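Local coordinates for protein ORF 37 (Human herpesvirus 8 type M, PDB 3FHD) that cleaves double- and single-stranded DNA as a metal-dependent endo- and exonuclease, processing branched viral DNA intermediates so that unit-length genomes can be packaged, at residues I165-H171 / Y397-Q402; M230-N235 / E408-L412; V96-I100 / L153-W157; L63-R69 / T489-W495. Residues are numbered along the deposited sequence.

Contact 1: residues I165-H171 / Y397-Q402; sequences ISSSKFH and YQVLLQ. With SO4 (sulfate ion), chain B.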
# COMPACT_ATOMS: atom_id res chain seq x y z
N ILE A 165 8.12 0.77 8.05
CA ILE A 165 6.91 1.57 8.15
C ILE A 165 6.25 1.53 6.75
O ILE A 165 6.76 2.14 5.81
CB ILE A 165 7.19 3.00 8.57
CG1 ILE A 165 7.66 3.06 10.05
CG2 ILE A 165 5.88 3.87 8.44
CD1 ILE A 165 8.31 4.42 10.43
N SER A 166 5.19 0.74 6.64
CA SER A 166 4.50 0.52 5.37
C SER A 166 3.38 1.54 5.28
O SER A 166 3.10 2.22 6.26
CB SER A 166 3.94 -0.90 5.33
OG SER A 166 3.01 -1.10 6.39
N SER A 167 2.73 1.67 4.11
CA SER A 167 1.70 2.68 3.97
C SER A 167 0.45 2.52 4.85
O SER A 167 -0.14 3.51 5.23
CB SER A 167 1.33 2.91 2.49
OG SER A 167 0.48 1.86 2.02
N SER A 168 0.10 1.30 5.20
CA SER A 168 -0.99 1.02 6.16
C SER A 168 -0.64 1.42 7.61
O SER A 168 -1.54 1.50 8.44
CB SER A 168 -1.31 -0.50 6.12
OG SER A 168 -0.18 -1.23 6.56
N LYS A 169 0.64 1.63 7.90
CA LYS A 169 1.13 2.04 9.24
C LYS A 169 1.61 3.50 9.24
O LYS A 169 2.01 4.01 10.28
CB LYS A 169 2.30 1.17 9.68
CG LYS A 169 1.89 -0.28 10.04
CD LYS A 169 3.10 -1.05 10.47
CE LYS A 169 2.86 -2.51 10.32
NZ LYS A 169 3.76 -3.25 11.25
N PHE A 170 1.58 4.17 8.11
CA PHE A 170 2.20 5.52 8.05
C PHE A 170 1.52 6.59 8.96
O PHE A 170 2.19 7.36 9.66
CB PHE A 170 2.38 5.99 6.60
CG PHE A 170 3.20 7.26 6.49
CD1 PHE A 170 4.56 7.23 6.75
CD2 PHE A 170 2.60 8.45 6.16
CE1 PHE A 170 5.34 8.42 6.68
CE2 PHE A 170 3.35 9.66 6.07
CZ PHE A 170 4.72 9.64 6.34
N HIS A 171 0.19 6.65 8.95
CA HIS A 171 -0.53 7.53 9.85
C HIS A 171 -0.16 7.26 11.33
O HIS A 171 0.13 8.21 12.07
CB HIS A 171 -2.05 7.44 9.62
CG HIS A 171 -2.84 8.32 10.56
ND1 HIS A 171 -3.51 7.82 11.65
CD2 HIS A 171 -3.04 9.66 10.56
CE1 HIS A 171 -4.09 8.82 12.30
NE2 HIS A 171 -3.82 9.94 11.66
N TYR A 397 -2.69 9.72 4.58
CA TYR A 397 -1.32 9.38 4.93
C TYR A 397 -0.83 8.12 4.18
O TYR A 397 0.33 8.03 3.81
CB TYR A 397 -1.26 9.08 6.44
CG TYR A 397 -1.22 10.33 7.26
CD1 TYR A 397 -0.02 10.78 7.82
CD2 TYR A 397 -2.37 11.11 7.43
CE1 TYR A 397 0.03 11.97 8.58
CE2 TYR A 397 -2.33 12.32 8.16
CZ TYR A 397 -1.12 12.74 8.73
OH TYR A 397 -1.05 13.91 9.48
N GLN A 398 -1.70 7.13 4.03
CA GLN A 398 -1.37 5.93 3.25
C GLN A 398 -0.98 6.23 1.80
O GLN A 398 0.05 5.76 1.33
CB GLN A 398 -2.54 4.92 3.30
CG GLN A 398 -2.31 3.69 2.41
CD GLN A 398 -3.24 2.54 2.75
OE1 GLN A 398 -4.41 2.75 3.12
NE2 GLN A 398 -2.71 1.31 2.66
N VAL A 399 -1.79 7.04 1.10
CA VAL A 399 -1.51 7.37 -0.29
C VAL A 399 -0.30 8.31 -0.36
O VAL A 399 0.46 8.29 -1.34
CB VAL A 399 -2.77 7.97 -1.00
CG1 VAL A 399 -2.47 8.24 -2.48
CG2 VAL A 399 -3.96 7.01 -0.88
N LEU A 400 -0.14 9.15 0.67
CA LEU A 400 1.01 10.06 0.77
C LEU A 400 2.29 9.23 0.71
O LEU A 400 3.20 9.55 -0.08
CB LEU A 400 0.96 10.88 2.08
CG LEU A 400 1.97 12.05 2.15
CD1 LEU A 400 1.44 13.20 3.04
CD2 LEU A 400 3.34 11.60 2.58
N LEU A 401 2.40 8.21 1.56
CA LEU A 401 3.60 7.35 1.48
C LEU A 401 3.76 6.59 0.14
O LEU A 401 4.88 6.46 -0.35
CB LEU A 401 3.70 6.37 2.66
CG LEU A 401 5.04 5.61 2.77
CD1 LEU A 401 6.26 6.59 3.02
CD2 LEU A 401 4.98 4.51 3.88
N GLN A 402 2.67 6.07 -0.43
CA GLN A 402 2.73 5.44 -1.73
C GLN A 402 3.22 6.43 -2.78
O GLN A 402 4.02 6.05 -3.65
CB GLN A 402 1.38 4.85 -2.18
CG GLN A 402 0.81 3.83 -1.23
CD GLN A 402 -0.58 3.34 -1.63
OE1 GLN A 402 -1.10 3.68 -2.68
NE2 GLN A 402 -1.16 2.54 -0.77
S SO4 B . 0.91 -1.44 2.47
O1 SO4 B . 1.09 -1.40 3.91
O2 SO4 B . -0.50 -1.15 2.17
O3 SO4 B . 1.77 -0.41 1.93
O4 SO4 B . 1.37 -2.70 1.96

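Contact 2: residues M230-N235 / E408-L412; sequences MQSPQN and EYIGL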
# COMPACT_ATOMS: atom_id res chain seq x y z
N MET A 230 7.36 -2.86 -2.34
CA MET A 230 8.40 -1.97 -2.80
C MET A 230 9.06 -1.28 -1.62
O MET A 230 8.50 -0.31 -1.10
CB MET A 230 7.79 -0.90 -3.70
CG MET A 230 7.35 -1.53 -5.03
SD MET A 230 6.33 -0.56 -6.14
CE MET A 230 5.39 0.45 -5.06
N GLN A 231 10.24 -1.76 -1.22
CA GLN A 231 11.02 -1.14 -0.16
C GLN A 231 11.63 0.18 -0.74
O GLN A 231 11.90 0.26 -1.97
CB GLN A 231 12.15 -2.09 0.26
CG GLN A 231 11.65 -3.47 0.74
CD GLN A 231 12.78 -4.49 0.85
OE1 GLN A 231 13.35 -4.70 1.93
NE2 GLN A 231 13.12 -5.13 -0.28
N SER A 232 11.86 1.19 0.09
CA SER A 232 12.66 2.35 -0.29
C SER A 232 14.14 2.00 -0.48
O SER A 232 14.82 1.63 0.47
CB SER A 232 12.54 3.50 0.73
OG SER A 232 13.61 4.46 0.51
N PRO A 233 14.69 2.15 -1.72
CA PRO A 233 16.12 1.86 -1.88
C PRO A 233 17.03 2.91 -1.25
O PRO A 233 18.22 2.65 -1.04
CB PRO A 233 16.31 1.81 -3.41
CG PRO A 233 15.17 2.70 -3.94
CD PRO A 233 14.03 2.50 -2.99
N GLN A 234 16.50 4.09 -0.96
CA GLN A 234 17.33 5.17 -0.46
C GLN A 234 17.50 5.12 1.06
O GLN A 234 18.53 5.51 1.56
CB GLN A 234 16.80 6.53 -0.90
CG GLN A 234 16.89 6.78 -2.42
CD GLN A 234 18.33 6.80 -2.92
OE1 GLN A 234 19.08 5.82 -2.78
NE2 GLN A 234 18.72 7.90 -3.52
N ASN A 235 16.51 4.57 1.77
CA ASN A 235 16.60 4.48 3.25
C ASN A 235 16.39 3.10 3.88
O ASN A 235 16.90 2.83 4.98
CB ASN A 235 15.68 5.53 3.91
CG ASN A 235 14.24 5.43 3.45
OD1 ASN A 235 13.58 4.42 3.67
ND2 ASN A 235 13.76 6.48 2.79
N GLU A 408 10.17 8.17 -5.79
CA GLU A 408 11.55 7.69 -5.55
C GLU A 408 12.00 6.71 -6.65
O GLU A 408 13.08 6.89 -7.22
CB GLU A 408 11.64 7.05 -4.15
CG GLU A 408 13.06 6.57 -3.68
CD GLU A 408 12.98 5.92 -2.27
OE1 GLU A 408 11.94 6.05 -1.63
OE2 GLU A 408 13.95 5.27 -1.78
N TYR A 409 11.18 5.70 -6.96
CA TYR A 409 11.51 4.71 -8.01
C TYR A 409 11.59 5.39 -9.40
O TYR A 409 12.53 5.15 -10.16
CB TYR A 409 10.45 3.60 -8.03
CG TYR A 409 10.63 2.48 -7.01
CD1 TYR A 409 10.75 1.14 -7.43
CD2 TYR A 409 10.71 2.74 -5.64
CE1 TYR A 409 10.90 0.09 -6.50
CE2 TYR A 409 10.89 1.68 -4.69
CZ TYR A 409 10.99 0.35 -5.13
OH TYR A 409 11.11 -0.71 -4.23
N ILE A 410 10.63 6.24 -9.73
CA ILE A 410 10.70 7.04 -10.98
C ILE A 410 12.00 7.86 -11.06
O ILE A 410 12.54 8.05 -12.14
CB ILE A 410 9.47 7.98 -11.10
CG1 ILE A 410 8.23 7.18 -11.40
CG2 ILE A 410 9.69 9.07 -12.23
CD1 ILE A 410 6.93 7.95 -11.21
N GLY A 411 12.47 8.37 -9.91
CA GLY A 411 13.68 9.21 -9.81
C GLY A 411 14.94 8.40 -10.08
O GLY A 411 15.91 8.91 -10.68
N LEU A 412 14.93 7.14 -9.67
CA LEU A 412 16.05 6.22 -9.87
C LEU A 412 16.03 5.49 -11.22
O LEU A 412 17.07 5.00 -11.65
CB LEU A 412 16.14 5.19 -8.74
CG LEU A 412 16.63 5.73 -7.40
CD1 LEU A 412 16.24 4.85 -6.23
CD2 LEU A 412 18.17 5.96 -7.47
O HOH W 1 10.86 6.99 1.15

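Contact 3: residues V96-I100 / L153-W157; sequences VGEFI and LNPVW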
# COMPACT_ATOMS: atom_id res chain seq x y z
N VAL A 96 15.11 -18.12 1.13
CA VAL A 96 13.73 -18.37 0.65
C VAL A 96 13.51 -18.39 -0.86
O VAL A 96 12.44 -18.83 -1.31
CB VAL A 96 12.68 -17.36 1.25
CG1 VAL A 96 12.79 -17.27 2.74
CG2 VAL A 96 12.77 -15.99 0.57
N GLY A 97 14.49 -17.92 -1.62
CA GLY A 97 14.36 -17.76 -3.08
C GLY A 97 13.85 -18.99 -3.81
O GLY A 97 12.88 -18.91 -4.56
N GLU A 98 14.49 -20.13 -3.57
CA GLU A 98 14.10 -21.40 -4.17
C GLU A 98 12.66 -21.78 -3.80
O GLU A 98 11.85 -22.11 -4.68
CB GLU A 98 15.06 -22.51 -3.70
N PHE A 99 12.35 -21.73 -2.51
CA PHE A 99 11.00 -22.03 -2.02
C PHE A 99 9.88 -21.18 -2.69
O PHE A 99 8.80 -21.71 -2.98
CB PHE A 99 10.96 -21.94 -0.49
CG PHE A 99 9.61 -22.29 0.11
CD1 PHE A 99 9.15 -23.60 0.12
CD2 PHE A 99 8.82 -21.30 0.68
CE1 PHE A 99 7.90 -23.91 0.67
CE2 PHE A 99 7.58 -21.59 1.24
CZ PHE A 99 7.11 -22.89 1.23
N ILE A 100 10.13 -19.90 -2.95
CA ILE A 100 9.14 -19.04 -3.62
C ILE A 100 9.39 -18.84 -5.13
O ILE A 100 8.69 -18.06 -5.78
CB ILE A 100 8.98 -17.65 -2.94
CG1 ILE A 100 10.25 -16.79 -3.14
CG2 ILE A 100 8.61 -17.83 -1.46
CD1 ILE A 100 10.16 -15.40 -2.53
N LEU A 153 -0.63 -13.79 -0.38
CA LEU A 153 -0.53 -15.24 -0.76
C LEU A 153 0.90 -15.77 -0.75
O LEU A 153 1.12 -17.00 -0.77
CB LEU A 153 -1.13 -15.49 -2.14
CG LEU A 153 -2.57 -15.04 -2.44
CD1 LEU A 153 -2.95 -15.48 -3.87
CD2 LEU A 153 -3.60 -15.49 -1.40
N ASN A 154 1.87 -14.87 -0.74
CA ASN A 154 3.28 -15.24 -0.76
C ASN A 154 3.70 -15.58 0.68
O ASN A 154 3.44 -14.80 1.59
CB ASN A 154 4.15 -14.09 -1.34
CG ASN A 154 5.62 -14.47 -1.44
OD1 ASN A 154 6.24 -14.87 -0.45
ND2 ASN A 154 6.21 -14.33 -2.63
N PRO A 155 4.33 -16.74 0.88
CA PRO A 155 4.64 -17.10 2.27
C PRO A 155 5.67 -16.23 2.99
O PRO A 155 5.79 -16.35 4.21
CB PRO A 155 5.18 -18.53 2.13
CG PRO A 155 5.74 -18.56 0.75
CD PRO A 155 4.74 -17.80 -0.07
N VAL A 156 6.40 -15.37 2.27
CA VAL A 156 7.37 -14.48 2.92
C VAL A 156 6.84 -13.07 3.17
O VAL A 156 7.55 -12.28 3.77
CB VAL A 156 8.77 -14.41 2.20
CG1 VAL A 156 9.26 -15.83 1.83
CG2 VAL A 156 8.75 -13.46 0.99
N TRP A 157 5.60 -12.78 2.74
CA TRP A 157 4.96 -11.44 2.88
C TRP A 157 5.12 -10.82 4.27
O TRP A 157 5.65 -9.70 4.39
CB TRP A 157 3.44 -11.53 2.54
CG TRP A 157 2.78 -10.21 2.29
CD1 TRP A 157 1.77 -9.65 3.01
CD2 TRP A 157 3.07 -9.29 1.21
NE1 TRP A 157 1.42 -8.43 2.46
CE2 TRP A 157 2.20 -8.19 1.36
CE3 TRP A 157 3.98 -9.30 0.14
CZ2 TRP A 157 2.20 -7.10 0.46
CZ3 TRP A 157 3.99 -8.20 -0.76
CH2 TRP A 157 3.12 -7.11 -0.57

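Contact 4: residues L63-R69 / T489-W495; sequences LKHAKVR and TFPYIKW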
# COMPACT_ATOMS: atom_id res chain seq x y z
N LEU A 63 18.32 -9.27 13.25
CA LEU A 63 19.14 -8.36 14.05
C LEU A 63 19.37 -8.87 15.48
O LEU A 63 20.31 -8.43 16.18
CB LEU A 63 18.50 -6.96 14.08
CG LEU A 63 18.40 -6.23 12.75
CD1 LEU A 63 17.71 -4.87 12.97
CD2 LEU A 63 19.78 -6.09 12.12
N LYS A 64 18.53 -9.82 15.90
CA LYS A 64 18.57 -10.40 17.24
C LYS A 64 19.43 -11.66 17.26
O LYS A 64 19.77 -12.16 18.33
CB LYS A 64 17.16 -10.75 17.74
CG LYS A 64 16.28 -9.52 18.08
CD LYS A 64 16.36 -9.20 19.55
CE LYS A 64 15.91 -7.78 19.89
NZ LYS A 64 15.35 -7.77 21.29
N HIS A 65 19.79 -12.16 16.08
CA HIS A 65 20.57 -13.43 15.97
C HIS A 65 21.94 -13.28 16.65
O HIS A 65 22.52 -12.20 16.64
CB HIS A 65 20.73 -13.81 14.48
CG HIS A 65 21.24 -15.20 14.26
ND1 HIS A 65 22.56 -15.55 14.47
CD2 HIS A 65 20.62 -16.33 13.83
CE1 HIS A 65 22.73 -16.84 14.19
NE2 HIS A 65 21.56 -17.33 13.81
N ALA A 66 22.46 -14.36 17.23
CA ALA A 66 23.77 -14.34 17.88
C ALA A 66 24.91 -13.79 16.99
O ALA A 66 25.78 -13.05 17.47
CB ALA A 66 24.13 -15.74 18.42
N LYS A 67 24.89 -14.13 15.71
CA LYS A 67 25.94 -13.72 14.78
C LYS A 67 25.93 -12.21 14.45
O LYS A 67 26.99 -11.63 14.29
CB LYS A 67 25.92 -14.59 13.52
CG LYS A 67 26.16 -16.10 13.78
CD LYS A 67 26.59 -16.80 12.49
CE LYS A 67 27.00 -18.26 12.67
NZ LYS A 67 26.01 -19.24 12.09
N VAL A 68 24.75 -11.58 14.38
CA VAL A 68 24.64 -10.11 14.22
C VAL A 68 25.04 -9.39 15.52
O VAL A 68 25.73 -8.36 15.48
CB VAL A 68 23.21 -9.66 13.77
CG1 VAL A 68 23.10 -8.12 13.68
CG2 VAL A 68 22.83 -10.26 12.42
N ARG A 69 24.61 -9.96 16.66
CA ARG A 69 24.94 -9.44 18.00
C ARG A 69 26.45 -9.42 18.23
O ARG A 69 27.00 -8.42 18.72
CB ARG A 69 24.30 -10.32 19.08
CG ARG A 69 22.79 -10.15 19.25
CD ARG A 69 22.30 -11.09 20.36
NE ARG A 69 20.86 -10.98 20.61
CZ ARG A 69 20.31 -10.14 21.48
NH1 ARG A 69 21.06 -9.27 22.17
NH2 ARG A 69 19.00 -10.16 21.65
N THR A 489 14.77 -0.85 20.56
CA THR A 489 14.50 -2.27 20.31
C THR A 489 15.79 -3.08 20.17
O THR A 489 15.84 -4.25 20.53
CB THR A 489 13.57 -2.48 19.07
OG1 THR A 489 12.33 -1.81 19.31
CG2 THR A 489 13.24 -3.95 18.84
N PHE A 490 16.83 -2.44 19.64
CA PHE A 490 18.08 -3.13 19.40
C PHE A 490 19.15 -2.19 19.96
O PHE A 490 19.95 -1.62 19.20
CB PHE A 490 18.29 -3.39 17.88
CG PHE A 490 17.07 -3.95 17.17
CD1 PHE A 490 16.80 -5.31 17.18
CD2 PHE A 490 16.20 -3.09 16.48
CE1 PHE A 490 15.64 -5.84 16.49
CE2 PHE A 490 15.05 -3.60 15.81
CZ PHE A 490 14.79 -5.00 15.84
N PRO A 491 19.16 -2.03 21.29
CA PRO A 491 20.03 -1.01 21.91
C PRO A 491 21.52 -1.35 21.83
O PRO A 491 22.37 -0.49 22.12
CB PRO A 491 19.55 -0.98 23.38
CG PRO A 491 18.94 -2.33 23.61
CD PRO A 491 18.37 -2.78 22.29
N TYR A 492 21.83 -2.60 21.48
CA TYR A 492 23.21 -3.10 21.38
C TYR A 492 23.83 -2.79 20.03
O TYR A 492 24.99 -3.15 19.79
CB TYR A 492 23.27 -4.62 21.63
CG TYR A 492 22.30 -5.39 20.77
CD1 TYR A 492 21.01 -5.67 21.24
CD2 TYR A 492 22.63 -5.80 19.47
CE1 TYR A 492 20.10 -6.34 20.48
CE2 TYR A 492 21.71 -6.48 18.68
CZ TYR A 492 20.45 -6.75 19.20
OH TYR A 492 19.53 -7.42 18.48
N ILE A 493 23.06 -2.17 19.13
CA ILE A 493 23.54 -1.80 17.79
C ILE A 493 23.98 -0.34 17.73
O ILE A 493 23.18 0.58 18.00
CB ILE A 493 22.45 -2.09 16.65
CG1 ILE A 493 22.13 -3.58 16.54
CG2 ILE A 493 22.95 -1.58 15.27
CD1 ILE A 493 21.11 -3.94 15.41
N LYS A 494 25.23 -0.11 17.34
CA LYS A 494 25.74 1.25 17.23
C LYS A 494 25.32 1.93 15.93
O LYS A 494 26.17 2.26 15.10
CB LYS A 494 27.26 1.28 17.41
CG LYS A 494 27.73 0.83 18.79
CD LYS A 494 29.24 1.01 18.98
CE LYS A 494 30.05 -0.17 18.43
NZ LYS A 494 29.74 -1.47 19.12
N TRP A 495 24.01 2.15 15.78
CA TRP A 495 23.42 2.71 14.56
C TRP A 495 24.13 4.00 14.16
O TRP A 495 24.37 4.87 15.03
CB TRP A 495 21.94 3.04 14.78
CG TRP A 495 21.06 1.89 15.13
CD1 TRP A 495 20.61 1.54 16.37
CD2 TRP A 495 20.50 0.94 14.22
NE1 TRP A 495 19.79 0.44 16.29
CE2 TRP A 495 19.71 0.04 14.98
CE3 TRP A 495 20.58 0.77 12.82
CZ2 TRP A 495 19.02 -1.03 14.40
CZ3 TRP A 495 19.88 -0.30 12.23
CH2 TRP A 495 19.11 -1.18 13.03

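Contact 1: residues I165-H171 / Y397-Q402
Three residues, Phe-170, Ser-167 and Tyr-397, show how a serine-rich turn before helix 170-175 packs on a second helix and binds a sulfate. Phe-170 sets its ring against helix 394-412: CB of Leu-401 sits over one face, 4.3 Å from the ring centroid in a CH-pi contact, and CD2 of Phe-170 lies 3.9 Å from CD1 of Tyr-397. Tyr-397 offers a ring face to the edge of His-171, a T-shaped pair with centroids 4.8 Å apart and planes at 77°. Ser-167 forms the polar end: its OG accepts two weak hydrogen bonds, each 3.3 Å, from NE2 of Gln-398 and NE2 of Gln-402, and donates to O3 of the sulfate at 2.6 Å. N and OG of Ser-168 both bond sulfate O1, with Arg-161 and Ser-241 as further ligands. The sulfate, probably from the crystallisation liquor, may mark a place for a DNA phosphate near the metal site. OE1 of Gln-398 is hydrogen-bonded to Lys-268, probably the lysine of the PD-(D/E)XK motif, and NE2 of Gln-402 to the magnesium ligand Glu-266. Strand 238-240 pairs with Ile-165 and touches Phe-170 and Leu-401, while helix 468-489 packs on Phe-170, Leu-400 and Leu-401.

Contact 2: residues M230-N235 / E408-L412
A single carboxylate oxygen gathers a whole turn around itself here. OE2 of Glu-408 accepts a very short hydrogen bond of 2.5 Å from OG of Ser-232 and a second, of 2.9 Å, from the backbone N of Gln-234, while CD of Pro-233 lies only 3.0 Å from the same oxygen. The extended side chain of Glu-408, with chi1 and chi2 both t, carries its carboxylate out from the helix to meet the loop. The other oxygen, OE1 of Glu-408, accepts from a water at 3.1 Å, which in turn accepts a weak bond from ND2 of Asn-235, a group also hydrogen-bonded to Asn-503. OG of Ser-232 also accepts from the backbone N of Asn-235 at 3.2 Å, three residues on, which makes an ST motif of the turn leaving strand 230-231. That strand is an edge of a small three-stranded mixed sheet, and the contact docks its exit onto the C-terminal part of helix 394-412. The next residue after Glu-408, Tyr-409, donates through OH to O of Gln-231 at 2.6 Å. Its ring meets CD of Pro-233 through CE2 at 3.7 Å and makes a Met-aromatic contact with SD of Met-230, 4.9 Å from the ring centroid; His-138 of helix 134-147 adds an edge-to-face partner. One turn on, CD1 of Leu-412 reaches CG of Pro-233 at 3.3 Å.

Contact 3: residues V96-I100 / L153-W157
The last part of helix 83-100 rests on the type I beta turn Asn-154 to Trp-157, which leads into helix 157-161. Both elements belong to the helical N-terminal part of this nuclease, away from the metal site, and no hydrogen bond crosses between them: the fit depends on shape. The main bump is the side chain of Ile-100. Its CG2 enters a shallow hollow bounded by three successive residues of the turn, with Pro-155 CG at 3.7 Å, Val-156 CG1 at 3.9 Å and Asn-154 OD1 at 3.9 Å. The turn answers with a bump of its own. The CG1 methyl of Val-156 fits between Val-96 and Ile-100, one helical turn apart, and lies 3.7 Å from CG2 of Val-96. At the more open end the ring of Pro-155 touches Phe-99, CG to CE2 at 3.6 Å. The bumps thus interlock along the 96/100 edge of the helix, although only 219 Å² is buried in total, both sides summed. Leu-54 of helix 47-55 meets Phe-99, Pro-155 and Val-156 and so bridges the two elements, while helix 38-42 packs on Val-96 and Phe-99. The shape of the turn is itself held by a capping bond, in which OD1 of Asn-154 accepts from the backbone N of Val-156 at 2.8 Å.

Contact 4: residues L63-R69 / T489-W495
Leu-63 is the apolar centre of a contact that joins the junction of helices 59-64 and 66-72 to a type I beta turn, Phe-490 to Ile-493, just beyond the long helix 468-489. Its CD1 lies over the Phe-490 ring, 4.0 Å from the centroid and 6° off the normal, a nearly ideal CH-pi contact, and also meets the edge of Trp-495 at CH2, 3.9 Å away. CD2 of Leu-63 faces CD1 of Ile-493 at 4.1 Å. Leu-84 of helix 83-100 touches both Leu-63 and Trp-495. Farther out, Lys-64 lays its aliphatic chain beside the aromatics, CE 3.8 Å from CD1 of Phe-490. Near the solvent the guanidinium of Arg-69 stacks on Tyr-492, planes at 27°, an off-centre cation-pi contact; NE of Arg-69 is hydrogen-bonded to O of Lys-64 at 2.8 Å. Tyr-492 also reaches inward, its OH donating to the backbone O of Leu-63 at 2.6 Å.

Together the four contacts illustrate how chain-distant segments are brought together within one nuclease chain, only contact 1 lying close to the metal. Contacts 1 and 2 share helix 394-412 and reach the same three-stranded sheet, through its outermost strands 165-166 and 230-231; their centres are 15 Å apart. In contact 1 the side chain of Gln-398 is about 6 Å from the bound magnesium, whereas that of Met-230 in contact 2 is about 13 Å from it. Contact 3 lies about 24 Å from contact 1, centre to centre, away from the metal. Contact 4 joins near-terminal segments, so the other three are nested within its loop; its centre is 25 to 27 Å from theirs.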